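Local coordinates for beta-lactamase-like protein (Koribacter versatilis, PDB 6B9V) that probably acts as a metal-dependent diphosphatase of the PhnP family, cleaving reactive photoproducts of FAD, at residues H78-H83 with V158-T163; P207-L212 with F229-H234; L64-K69 with G255-F260; D54-P57 with E61-L64. All coordinates share one frame; numbering follows the deposited sequence.

Interaction 1. Residues H78-H83 with V158-T163. With MN (manganese (II) ion), chain D; MN (manganese (II) ion), chain C.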
loop_
_atom_site.group_PDB
_atom_site.type_symbol
_atom_site.label_atom_id
_atom_site.label_comp_id
_atom_site.label_asym_id
_atom_site.label_seq_id
_atom_site.Cartn_x
_atom_site.Cartn_y
_atom_site.Cartn_z
ATOM N N HIS A 78 2.508 -12.625 -11.585
ATOM C CA HIS A 78 3.221 -13.483 -10.639
ATOM C C HIS A 78 2.980 -12.997 -9.214
ATOM O O HIS A 78 2.253 -12.022 -9.004
ATOM C CB HIS A 78 4.743 -13.548 -10.928
ATOM C CG HIS A 78 5.479 -12.254 -10.736
ATOM N ND1 HIS A 78 5.091 -11.069 -11.339
ATOM C CD2 HIS A 78 6.624 -11.959 -10.067
ATOM C CE1 HIS A 78 5.943 -10.115 -11.031
ATOM N NE2 HIS A 78 6.884 -10.624 -10.256
ATOM N N GLY A 79 3.609 -13.667 -8.253
ATOM C CA GLY A 79 3.253 -13.505 -6.846
ATOM C C GLY A 79 4.137 -12.657 -5.949
ATOM O O GLY A 79 3.948 -12.652 -4.724
ATOM N N HIS A 80 5.097 -11.943 -6.535
ATOM C CA HIS A 80 5.945 -11.040 -5.762
ATOM C C HIS A 80 5.123 -9.938 -5.098
ATOM O O HIS A 80 4.065 -9.552 -5.585
ATOM C CB HIS A 80 7.044 -10.436 -6.650
ATOM C CG HIS A 80 8.164 -11.391 -6.933
ATOM N ND1 HIS A 80 9.073 -11.205 -7.954
ATOM C CD2 HIS A 80 8.519 -12.541 -6.317
ATOM C CE1 HIS A 80 9.936 -12.209 -7.958
ATOM N NE2 HIS A 80 9.621 -13.032 -6.976
ATOM N N ALA A 81 5.617 -9.451 -3.966
ATOM C CA ALA A 81 4.880 -8.508 -3.134
ATOM C C ALA A 81 4.426 -7.239 -3.857
ATOM O O ALA A 81 3.298 -6.753 -3.622
ATOM C CB ALA A 81 5.726 -8.141 -1.921
ATOM N N ASP A 82 5.286 -6.704 -4.733
ATOM C CA ASP A 82 4.947 -5.478 -5.440
ATOM C C ASP A 82 3.822 -5.680 -6.464
ATOM O O ASP A 82 3.345 -4.696 -7.048
ATOM C CB ASP A 82 6.193 -4.846 -6.115
ATOM C CG ASP A 82 7.010 -5.833 -6.962
ATOM O OD1 ASP A 82 7.262 -6.978 -6.539
ATOM O OD2 ASP A 82 7.439 -5.417 -8.057
ATOM N N HIS A 83 3.373 -6.925 -6.637
ATOM C CA HIS A 83 2.311 -7.250 -7.593
ATOM C C HIS A 83 1.042 -7.789 -6.924
ATOM O O HIS A 83 0.018 -7.949 -7.582
ATOM C CB HIS A 83 2.838 -8.271 -8.621
ATOM C CG HIS A 83 4.029 -7.770 -9.381
ATOM N ND1 HIS A 83 3.925 -7.219 -10.642
ATOM C CD2 HIS A 83 5.333 -7.657 -9.026
ATOM C CE1 HIS A 83 5.118 -6.814 -11.041
ATOM N NE2 HIS A 83 5.991 -7.082 -10.086
ATOM N N VAL A 158 7.344 -15.881 -19.676
ATOM C CA VAL A 158 8.645 -15.224 -19.644
ATOM C C VAL A 158 9.434 -15.743 -18.433
ATOM O O VAL A 158 8.858 -16.343 -17.519
ATOM C CB VAL A 158 8.529 -13.675 -19.605
ATOM C CG1 VAL A 158 7.811 -13.157 -20.866
ATOM C CG2 VAL A 158 7.797 -13.173 -18.347
ATOM N N ILE A 159 10.748 -15.526 -18.444
ATOM C CA ILE A 159 11.616 -16.031 -17.386
ATOM C C ILE A 159 12.095 -14.883 -16.490
ATOM O O ILE A 159 12.707 -13.931 -16.958
ATOM C CB ILE A 159 12.815 -16.783 -17.975
ATOM C CG1 ILE A 159 12.321 -17.953 -18.827
ATOM C CG2 ILE A 159 13.741 -17.283 -16.859
ATOM C CD1 ILE A 159 11.484 -18.958 -18.044
ATOM N N HIS A 160 11.780 -15.000 -15.200
ATOM C CA HIS A 160 12.019 -13.990 -14.170
ATOM C C HIS A 160 13.120 -14.594 -13.308
ATOM O O HIS A 160 12.845 -15.285 -12.321
ATOM C CB HIS A 160 10.715 -13.725 -13.387
ATOM C CG HIS A 160 10.764 -12.578 -12.411
ATOM N ND1 HIS A 160 11.716 -11.588 -12.453
ATOM C CD2 HIS A 160 9.913 -12.248 -11.403
ATOM C CE1 HIS A 160 11.469 -10.700 -11.491
ATOM N NE2 HIS A 160 10.390 -11.080 -10.843
ATOM N N GLY A 161 14.361 -14.405 -13.757
ATOM C CA GLY A 161 15.529 -15.044 -13.162
ATOM C C GLY A 161 15.673 -16.489 -13.610
ATOM O O GLY A 161 16.263 -16.780 -14.644
ATOM N N GLU A 162 15.156 -17.407 -12.806
ATOM C CA GLU A 162 14.959 -18.772 -13.275
ATOM C C GLU A 162 13.517 -19.247 -13.050
ATOM O O GLU A 162 13.217 -20.427 -13.247
ATOM C CB GLU A 162 15.947 -19.722 -12.590
ATOM C CG GLU A 162 15.834 -19.760 -11.082
ATOM C CD GLU A 162 16.967 -20.543 -10.441
ATOM O OE1 GLU A 162 17.741 -21.187 -11.188
ATOM O OE2 GLU A 162 17.085 -20.510 -9.195
ATOM N N THR A 163 12.627 -18.334 -12.653
ATOM C CA THR A 163 11.225 -18.702 -12.423
ATOM C C THR A 163 10.351 -18.342 -13.626
ATOM O O THR A 163 10.387 -17.211 -14.064
ATOM C CB THR A 163 10.668 -17.983 -11.174
ATOM O OG1 THR A 163 11.454 -18.334 -10.028
ATOM C CG2 THR A 163 9.195 -18.337 -10.931
HETATM MN MN MN D . 8.918 -9.960 -9.573
HETATM MN MN MN C . 8.097 -6.575 -9.829
#
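His-160 reaches across to His-78 and His-80, and the three imidazoles close round one manganese ion. This is the HxHxDH signature of the metallo-beta-lactamase fold, here His-78 to His-83, meeting a histidine from the end of strand 151-160. From CB of His-160 the side chain runs anti to the backbone N (chi1 -172°), which sends the ring out of its strand toward the metal. ND1, on the ring side opposite CD2, is hydrogen-bonded to the carbonyl O of Thr-208, fixing the ring's rotation. CE1, between the two nitrogens, faces the ring of His-209. CD2 of His-160 lies 3.6 Å from CD2 of His-78, whose ring stands almost perpendicular to it, the planes 85° apart. NE2 of His-160 binds manganese at 2.2 Å. The His-80 ring meets that of His-160 rim to rim and gives the metal its ND1, at 2.0 Å, whereas His-78 uses NE2. Histidine suits these places because one ring nitrogen can take a metal while, in His-78 and His-160, the other is held by the protein. The second manganese, 3.5 Å from the first, is bound by His-83 NE2, and Asp-178 OD1 serves both ions. Asp-82 adds OD2, 2.2 Å from that second ion.

Interaction 2. Residues P207-L212 with F229-H234. With ZN (zinc ion), chain F; MN (manganese (II) ion), chain C; PO4 (phosphate ion), chain E.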
loop_
_atom_site.group_PDB
_atom_site.type_symbol
_atom_site.label_atom_id
_atom_site.label_comp_id
_atom_site.label_asym_id
_atom_site.label_seq_id
_atom_site.Cartn_x
_atom_site.Cartn_y
_atom_site.Cartn_z
ATOM N N PRO A 207 19.966 -9.783 -11.986
ATOM C CA PRO A 207 19.648 -11.213 -12.104
ATOM C C PRO A 207 18.209 -11.546 -12.558
ATOM O O PRO A 207 18.020 -12.596 -13.165
ATOM C CB PRO A 207 19.889 -11.738 -10.681
ATOM C CG PRO A 207 20.932 -10.806 -10.121
ATOM C CD PRO A 207 20.545 -9.452 -10.664
ATOM N N THR A 208 17.217 -10.705 -12.274
ATOM C CA THR A 208 15.838 -11.108 -12.567
ATOM C C THR A 208 15.074 -10.118 -13.431
ATOM O O THR A 208 13.895 -10.341 -13.724
ATOM C CB THR A 208 15.022 -11.356 -11.263
ATOM O OG1 THR A 208 14.960 -10.154 -10.498
ATOM C CG2 THR A 208 15.666 -12.460 -10.417
ATOM N N HIS A 209 15.738 -9.037 -13.853
ATOM C CA HIS A 209 15.077 -8.019 -14.670
ATOM C C HIS A 209 15.889 -7.772 -15.943
ATOM O O HIS A 209 16.930 -8.388 -16.142
ATOM C CB HIS A 209 14.872 -6.718 -13.865
ATOM C CG HIS A 209 13.816 -6.826 -12.807
ATOM N ND1 HIS A 209 12.480 -6.567 -13.054
ATOM C CD2 HIS A 209 13.884 -7.178 -11.493
ATOM C CE1 HIS A 209 11.778 -6.753 -11.951
ATOM N NE2 HIS A 209 12.604 -7.119 -10.988
ATOM N N SER A 210 15.387 -6.914 -16.823
ATOM C CA SER A 210 16.068 -6.614 -18.081
ATOM C C SER A 210 16.635 -5.197 -18.028
ATOM O O SER A 210 16.022 -4.321 -17.417
ATOM C CB SER A 210 15.103 -6.758 -19.266
ATOM O OG SER A 210 15.776 -6.541 -20.489
ATOM N N THR A 211 17.788 -4.976 -18.665
ATOM C CA THR A 211 18.375 -3.644 -18.756
ATOM C C THR A 211 17.751 -2.839 -19.878
ATOM O O THR A 211 17.107 -3.390 -20.778
ATOM C CB THR A 211 19.900 -3.685 -19.011
ATOM O OG1 THR A 211 20.157 -4.253 -20.305
ATOM C CG2 THR A 211 20.595 -4.503 -17.937
ATOM N N LEU A 212 17.971 -1.534 -19.824
ATOM C CA LEU A 212 17.536 -0.635 -20.888
ATOM C C LEU A 212 18.038 -1.126 -22.241
ATOM O O LEU A 212 17.267 -1.218 -23.200
ATOM C CB LEU A 212 18.039 0.795 -20.619
ATOM C CG LEU A 212 17.423 1.920 -21.454
ATOM C CD1 LEU A 212 15.948 2.099 -21.097
ATOM C CD2 LEU A 212 18.187 3.220 -21.234
ATOM N N PHE A 229 8.563 1.041 -21.860
ATOM C CA PHE A 229 9.248 0.311 -20.807
ATOM C C PHE A 229 8.604 0.592 -19.451
ATOM O O PHE A 229 8.136 1.710 -19.183
ATOM C CB PHE A 229 10.731 0.668 -20.749
ATOM C CG PHE A 229 11.524 0.242 -21.969
ATOM C CD1 PHE A 229 11.088 -0.794 -22.787
ATOM C CD2 PHE A 229 12.708 0.884 -22.287
ATOM C CE1 PHE A 229 11.839 -1.188 -23.910
ATOM C CE2 PHE A 229 13.465 0.500 -23.407
ATOM C CZ PHE A 229 13.028 -0.536 -24.212
ATOM N N THR A 230 8.620 -0.408 -18.583
ATOM C CA THR A 230 8.008 -0.232 -17.254
ATOM C C THR A 230 8.864 -0.952 -16.210
ATOM O O THR A 230 9.925 -1.495 -16.548
ATOM C CB THR A 230 6.548 -0.742 -17.258
ATOM O OG1 THR A 230 5.896 -0.406 -16.022
ATOM C CG2 THR A 230 6.502 -2.266 -17.476
ATOM N N HIS A 231 8.420 -0.942 -14.952
ATOM C CA HIS A 231 9.171 -1.486 -13.804
ATOM C C HIS A 231 10.484 -0.710 -13.599
ATOM O O HIS A 231 11.497 -1.257 -13.183
ATOM C CB HIS A 231 9.452 -2.982 -13.974
ATOM C CG HIS A 231 9.480 -3.733 -12.678
ATOM N ND1 HIS A 231 10.481 -3.569 -11.748
ATOM C CD2 HIS A 231 8.620 -4.637 -12.153
ATOM C CE1 HIS A 231 10.244 -4.349 -10.704
ATOM N NE2 HIS A 231 9.111 -4.991 -10.917
ATOM N N ILE A 232 10.406 0.594 -13.829
ATOM C CA ILE A 232 11.572 1.468 -13.906
ATOM C C ILE A 232 12.071 1.905 -12.525
ATOM O O ILE A 232 11.267 2.299 -11.681
ATOM C CB ILE A 232 11.234 2.721 -14.727
ATOM C CG1 ILE A 232 10.876 2.330 -16.173
ATOM C CG2 ILE A 232 12.387 3.735 -14.684
ATOM C CD1 ILE A 232 10.021 3.365 -16.867
ATOM N N SER A 233 13.388 1.848 -12.318
ATOM C CA SER A 233 14.012 2.241 -11.043
ATOM C C SER A 233 14.572 3.665 -11.086
ATOM O O SER A 233 14.569 4.312 -12.138
ATOM C CB SER A 233 15.144 1.266 -10.687
ATOM O OG SER A 233 16.307 1.567 -11.447
ATOM N N HIS A 234 15.076 4.162 -9.951
ATOM C CA HIS A 234 15.644 5.510 -9.929
ATOM C C HIS A 234 16.939 5.642 -10.735
ATOM O O HIS A 234 17.502 6.734 -10.873
ATOM C CB HIS A 234 15.842 5.995 -8.467
ATOM C CG HIS A 234 16.792 5.179 -7.640
ATOM N ND1 HIS A 234 17.419 5.643 -6.502
ATOM C CD2 HIS A 234 17.281 3.928 -7.844
ATOM C CE1 HIS A 234 18.210 4.704 -6.016
ATOM N NE2 HIS A 234 18.146 3.653 -6.813
HETATM ZN ZN ZN F . 17.318 7.514 -5.677
HETATM MN MN MN C . 8.097 -6.575 -9.829
HETATM P P PO4 E . 10.396 -7.854 -8.262
HETATM O O1 PO4 E . 8.896 -8.068 -8.499
HETATM O O2 PO4 E . 10.832 -6.517 -8.800
HETATM O O3 PO4 E . 11.191 -8.929 -8.966
HETATM O O4 PO4 E . 10.684 -7.878 -6.772
#
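The side chains of His-209 and His-231 cross at about a right angle beside the metal site, their ring centroids 4.3 Å apart and the planes inclined at 42°, so they neither stack nor meet edge to face. CE1 of His-209 lies over one face of His-231, off toward its rim; the carbon-to-carbon approach there is modelled too close to be trusted. The two rings divide the work on a bound phosphate. His-231 points its NE2 at a manganese ion, 2.2 Å away, and phosphate O1 lies between this ion and the second manganese. His-209 instead turns the edge of its ring to the phosphate: NE2 donates to O2 at 2.9 Å and, at the longer distance of 3.1 Å, to O3, a forked bond with bent angles of 132° and 137°. Its ND1 is held by Asp-199 OD2, so both nitrogens are engaged and the ring cannot easily flip. Farther along, Leu-212 opens helix 212-222 and swings its CG away from its own amide nitrogen, and its CD1 touches CD2 of Phe-229 at 3.7 Å, an apolar contact joining the helix start to strand 226-230. Past that strand His-234 ND1 binds zinc with Cys-23, Cys-25 and Cys-28. Although the phosphate probably came from the crystallisation liquor, its grip by the metals and a histidine donor is consistent with a subsite for a phosphoryl group of the substrate.

Interaction 3. Residues L64-K69 with G255-F260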
loop_
_atom_site.group_PDB
_atom_site.type_symbol
_atom_site.label_atom_id
_atom_site.label_comp_id
_atom_site.label_asym_id
_atom_site.label_seq_id
_atom_site.Cartn_x
_atom_site.Cartn_y
_atom_site.Cartn_z
ATOM N N LEU A 64 -8.211 5.308 -6.849
ATOM C CA LEU A 64 -8.804 6.614 -6.560
ATOM C C LEU A 64 -8.425 7.612 -7.635
ATOM O O LEU A 64 -9.262 8.369 -8.117
ATOM C CB LEU A 64 -8.351 7.124 -5.182
ATOM C CG LEU A 64 -8.915 6.367 -3.987
ATOM C CD1 LEU A 64 -8.232 6.856 -2.710
ATOM C CD2 LEU A 64 -10.449 6.576 -3.911
ATOM N N ARG A 65 -7.148 7.580 -8.009
ATOM C CA ARG A 65 -6.576 8.391 -9.076
ATOM C C ARG A 65 -7.356 8.285 -10.379
ATOM O O ARG A 65 -7.559 9.277 -11.100
ATOM C CB ARG A 65 -5.138 7.912 -9.327
ATOM C CG ARG A 65 -4.157 8.923 -9.723
ATOM C CD ARG A 65 -2.844 8.543 -9.098
ATOM N NE ARG A 65 -2.176 7.418 -9.753
ATOM C CZ ARG A 65 -0.876 7.448 -10.009
ATOM N NH1 ARG A 65 -0.197 8.528 -9.660
ATOM N NH2 ARG A 65 -0.260 6.438 -10.604
ATOM N N GLU A 66 -7.745 7.061 -10.713
ATOM C CA GLU A 66 -8.413 6.845 -11.989
ATOM C C GLU A 66 -9.934 6.711 -11.898
ATOM O O GLU A 66 -10.597 6.428 -12.905
ATOM C CB GLU A 66 -7.833 5.608 -12.661
ATOM C CG GLU A 66 -6.386 5.790 -13.080
ATOM C CD GLU A 66 -6.256 6.672 -14.307
ATOM O OE1 GLU A 66 -5.129 7.128 -14.609
ATOM O OE2 GLU A 66 -7.288 6.906 -14.975
ATOM N N GLY A 67 -10.484 6.911 -10.704
ATOM C CA GLY A 67 -11.924 6.845 -10.497
ATOM C C GLY A 67 -12.534 5.474 -10.737
ATOM O O GLY A 67 -13.674 5.374 -11.192
ATOM N N ILE A 68 -11.786 4.414 -10.430
ATOM C CA ILE A 68 -12.304 3.053 -10.585
ATOM C C ILE A 68 -13.460 2.782 -9.620
ATOM O O ILE A 68 -13.326 2.962 -8.410
ATOM C CB ILE A 68 -11.208 2.001 -10.361
ATOM C CG1 ILE A 68 -10.119 2.131 -11.438
ATOM C CG2 ILE A 68 -11.811 0.583 -10.348
ATOM C CD1 ILE A 68 -8.920 1.222 -11.200
ATOM N N LYS A 69 -14.591 2.345 -10.166
ATOM C CA LYS A 69 -15.790 2.097 -9.369
ATOM C C LYS A 69 -16.168 0.618 -9.384
ATOM O O LYS A 69 -17.015 0.178 -8.616
ATOM C CB LYS A 69 -16.965 2.932 -9.893
ATOM C CG LYS A 69 -16.739 4.441 -9.882
ATOM C CD LYS A 69 -16.907 5.021 -8.482
ATOM C CE LYS A 69 -16.698 6.532 -8.467
ATOM N NZ LYS A 69 -16.791 7.094 -7.089
ATOM N N GLY A 255 -0.131 7.144 -15.427
ATOM C CA GLY A 255 -1.229 7.911 -15.986
ATOM C C GLY A 255 -1.310 7.856 -17.505
ATOM O O GLY A 255 -2.294 8.292 -18.099
ATOM N N LEU A 256 -0.281 7.308 -18.140
ATOM C CA LEU A 256 -0.290 7.144 -19.594
ATOM C C LEU A 256 -1.499 6.340 -20.072
ATOM O O LEU A 256 -1.756 5.245 -19.576
ATOM C CB LEU A 256 0.991 6.448 -20.051
ATOM C CG LEU A 256 1.126 6.107 -21.540
ATOM C CD1 LEU A 256 1.063 7.357 -22.393
ATOM C CD2 LEU A 256 2.455 5.365 -21.748
ATOM N N LYS A 257 -2.239 6.882 -21.033
ATOM C CA LYS A 257 -3.366 6.165 -21.613
ATOM C C LYS A 257 -3.115 5.921 -23.099
ATOM O O LYS A 257 -2.685 6.817 -23.811
ATOM C CB LYS A 257 -4.680 6.944 -21.406
ATOM C CG LYS A 257 -5.142 6.952 -19.960
ATOM C CD LYS A 257 -6.500 7.634 -19.803
ATOM C CE LYS A 257 -7.028 7.480 -18.390
ATOM N NZ LYS A 257 -7.550 6.103 -18.095
ATOM N N LEU A 258 -3.404 4.707 -23.552
ATOM C CA LEU A 258 -3.116 4.288 -24.915
ATOM C C LEU A 258 -4.304 3.577 -25.525
ATOM O O LEU A 258 -4.902 2.717 -24.885
ATOM C CB LEU A 258 -1.912 3.358 -24.932
ATOM C CG LEU A 258 -0.594 3.930 -24.415
ATOM C CD1 LEU A 258 0.413 2.791 -24.174
ATOM C CD2 LEU A 258 -0.057 4.955 -25.408
ATOM N N GLU A 259 -4.627 3.914 -26.768
ATOM C CA GLU A 259 -5.757 3.296 -27.450
ATOM C C GLU A 259 -5.256 2.160 -28.320
ATOM O O GLU A 259 -4.189 2.260 -28.915
ATOM C CB GLU A 259 -6.517 4.326 -28.296
ATOM C CG GLU A 259 -7.862 3.822 -28.795
ATOM C CD GLU A 259 -8.607 4.848 -29.627
ATOM O OE1 GLU A 259 -8.440 6.061 -29.369
ATOM O OE2 GLU A 259 -9.367 4.439 -30.530
ATOM N N PHE A 260 -6.008 1.068 -28.380
ATOM C CA PHE A 260 -5.629 -0.046 -29.249
ATOM C C PHE A 260 -6.872 -0.833 -29.653
ATOM O O PHE A 260 -7.982 -0.455 -29.299
ATOM C CB PHE A 260 -4.592 -0.949 -28.577
ATOM C CG PHE A 260 -5.110 -1.722 -27.405
ATOM C CD1 PHE A 260 -5.382 -3.079 -27.522
ATOM C CD2 PHE A 260 -5.316 -1.098 -26.180
ATOM C CE1 PHE A 260 -5.863 -3.798 -26.444
ATOM C CE2 PHE A 260 -5.784 -1.811 -25.090
ATOM C CZ PHE A 260 -6.054 -3.163 -25.218
HETATM O O HOH W 1 -4.539 8.941 -16.756
#
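The flat carboxylate of Glu-66 gives a different partner to each of its oxygens, and Lys-257 is the one that meets it directly. The ammonium NZ of Lys-257 approaches OE2 of Glu-66 from off one face, well out of the carboxylate plane, to make a salt bridge of 3.2 Å whose hydrogen bond is weak. The second oxygen, OE1 of Glu-66, accepts close to the carboxylate plane from a water at 2.9 Å, and the same water donates to the carbonyl O of Gly-255 at 2.7 Å, so a bridge of one molecule ties the carboxylate to the backbone. Both side chains bend to meet: Glu-66 at chi2 (-74°), Lys-257 only at its last torsion (-75°) after an extended run. The lysine is shared, for NZ is also hydrogen-bonded to Thr-8 OG1. This contact joins the C-terminal end of helix 59-66 to the start of strand 257-263, an outermost strand of its mixed sheet, and both Glu-66 and Lys-257 also touch Met-43 of strand 41-46. The helix stops in a Schellman motif, with Gly-67 N bonded to Leu-64 O and Ile-68 N to Ala-63 O. Glycine suits position 67 because its phi is positive, and Gly-255 (phi 99°) is placed where a CB would jam against the preceding carbonyl. The residue before Glu-66, Arg-65, forms a salt bridge with Asp-254, just before the strand, and Lys-69 NZ pairs with Asp-24 OD1 of the second subunit.

Interaction 4. Residues D54-P57 with E61-L64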
loop_
_atom_site.group_PDB
_atom_site.type_symbol
_atom_site.label_atom_id
_atom_site.label_comp_id
_atom_site.label_asym_id
_atom_site.label_seq_id
_atom_site.Cartn_x
_atom_site.Cartn_y
_atom_site.Cartn_z
ATOM N N ASP A 54 -2.519 -7.175 -12.085
ATOM C CA ASP A 54 -1.779 -7.097 -10.805
ATOM C C ASP A 54 -2.402 -6.101 -9.816
ATOM O O ASP A 54 -2.999 -5.105 -10.204
ATOM C CB ASP A 54 -0.293 -6.763 -11.044
ATOM C CG ASP A 54 0.483 -7.943 -11.642
ATOM O OD1 ASP A 54 -0.016 -9.086 -11.563
ATOM O OD2 ASP A 54 1.588 -7.736 -12.185
ATOM N N THR A 55 -2.276 -6.400 -8.528
ATOM C CA THR A 55 -2.790 -5.513 -7.494
ATOM C C THR A 55 -1.645 -5.076 -6.600
ATOM O O THR A 55 -1.326 -5.758 -5.624
ATOM C CB THR A 55 -3.881 -6.187 -6.637
ATOM O OG1 THR A 55 -3.380 -7.411 -6.095
ATOM C CG2 THR A 55 -5.139 -6.464 -7.477
ATOM N N THR A 56 -1.029 -3.945 -6.940
ATOM C CA THR A 56 0.173 -3.491 -6.252
ATOM C C THR A 56 -0.179 -2.926 -4.882
ATOM O O THR A 56 -1.329 -2.615 -4.623
ATOM C CB THR A 56 0.935 -2.398 -7.055
ATOM O OG1 THR A 56 0.336 -1.106 -6.829
ATOM C CG2 THR A 56 0.972 -2.728 -8.555
ATOM N N PRO A 57 0.816 -2.806 -4.001
ATOM C CA PRO A 57 0.570 -2.131 -2.723
ATOM C C PRO A 57 0.037 -0.709 -2.891
ATOM O O PRO A 57 -0.488 -0.160 -1.920
ATOM C CB PRO A 57 1.952 -2.120 -2.059
ATOM C CG PRO A 57 2.955 -2.450 -3.203
ATOM C CD PRO A 57 2.173 -3.372 -4.076
ATOM N N GLU A 61 -4.501 3.998 -4.017
ATOM C CA GLU A 61 -4.142 5.272 -4.644
ATOM C C GLU A 61 -4.396 5.234 -6.158
ATOM O O GLU A 61 -4.915 6.195 -6.735
ATOM C CB GLU A 61 -2.662 5.625 -4.371
ATOM C CG GLU A 61 -2.199 6.978 -4.993
ATOM C CD GLU A 61 -0.751 7.413 -4.611
ATOM O OE1 GLU A 61 -0.096 6.821 -3.696
ATOM O OE2 GLU A 61 -0.265 8.387 -5.232
ATOM N N GLN A 62 -4.010 4.128 -6.794
ATOM C CA GLN A 62 -4.167 3.985 -8.254
ATOM C C GLN A 62 -5.649 4.017 -8.669
ATOM O O GLN A 62 -6.038 4.678 -9.653
ATOM C CB GLN A 62 -3.473 2.692 -8.744
ATOM C CG GLN A 62 -1.918 2.757 -8.590
ATOM C CD GLN A 62 -1.180 1.424 -8.763
ATOM O OE1 GLN A 62 -1.676 0.364 -8.399
ATOM N NE2 GLN A 62 0.059 1.493 -9.291
ATOM N N ALA A 63 -6.474 3.318 -7.895
ATOM C CA ALA A 63 -7.906 3.270 -8.154
ATOM C C ALA A 63 -8.566 4.633 -7.935
ATOM O O ALA A 63 -9.387 5.068 -8.735
ATOM C CB ALA A 63 -8.574 2.206 -7.263
ATOM N N LEU A 64 -8.211 5.308 -6.849
ATOM C CA LEU A 64 -8.804 6.614 -6.560
ATOM C C LEU A 64 -8.425 7.612 -7.635
ATOM O O LEU A 64 -9.262 8.369 -8.117
ATOM C CB LEU A 64 -8.351 7.124 -5.182
ATOM C CG LEU A 64 -8.915 6.367 -3.987
ATOM C CD1 LEU A 64 -8.232 6.856 -2.710
ATOM C CD2 LEU A 64 -10.449 6.576 -3.911
HETATM O O HOH W 2 -2.537 -2.267 -8.857
#
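Thr-56 and Gln-62 make the whole direct contact between residues 54-57 and 61-64, through one buried hydrogen bond. Thr-56 OG1 donates to Gln-62 OE1 at 2.9 Å. The bond does not follow a lone pair: the donor stands 45° out of the carbonyl plane, and the C=O...donor angle is only 108°. OG1 lies between the backbone N and carbonyl carbon of its own residue (chi1 82°), a position from which it can also accept from the N of Asp-58, as in an ST turn. Gln-62 is held at both ends of its amide, since NE2 bonds to the carbonyl O of Arg-39; this fixes which way round the amide lies. A water fills in beside the direct bond, donating to Gln-62 OE1 at 2.8 Å and to Asp-54 O at 3.2 Å while accepting from Thr-56 N at 3.0 Å. Glutamine fits here because one group can accept twice and donate once. Beyond this pair the segments part, and the other side chains turn elsewhere. Glu-61 turns aside to a salt bridge with Arg-36, and Ala-63 and Leu-64 pack on Ile-21 of the second subunit. Asp-54 meanwhile holds the metal ligand His-83 by its ND1, a second-shell role. The loop and helix belong to a beta-alpha-beta crossover, in which helix 59-66 links the adjacent parallel strands 49-53 and 73-75.

How the interactions relate
Along the chain interaction 4 comes first, and interaction 3 starts on the same helix, 59-66, sharing Leu-64; their centres lie 11 Å apart. Interactions 1 and 2 follow in series, and the second half of interaction 3, near the C-terminus, closes the longest loop round both. Interactions 1 and 2, with centres 13 Å apart, meet at the dimanganese site and reach the same mixed sheet, that of strands 151-160 and 226-230. Interaction 4 reaches this centre through Asp-54 and His-83, whereas interactions 1 and 3 have their centres about 24 Å apart. The metal site thus sits between loops from both sheets, with interaction 3 on the opposite side of the chain's centre from interaction 1.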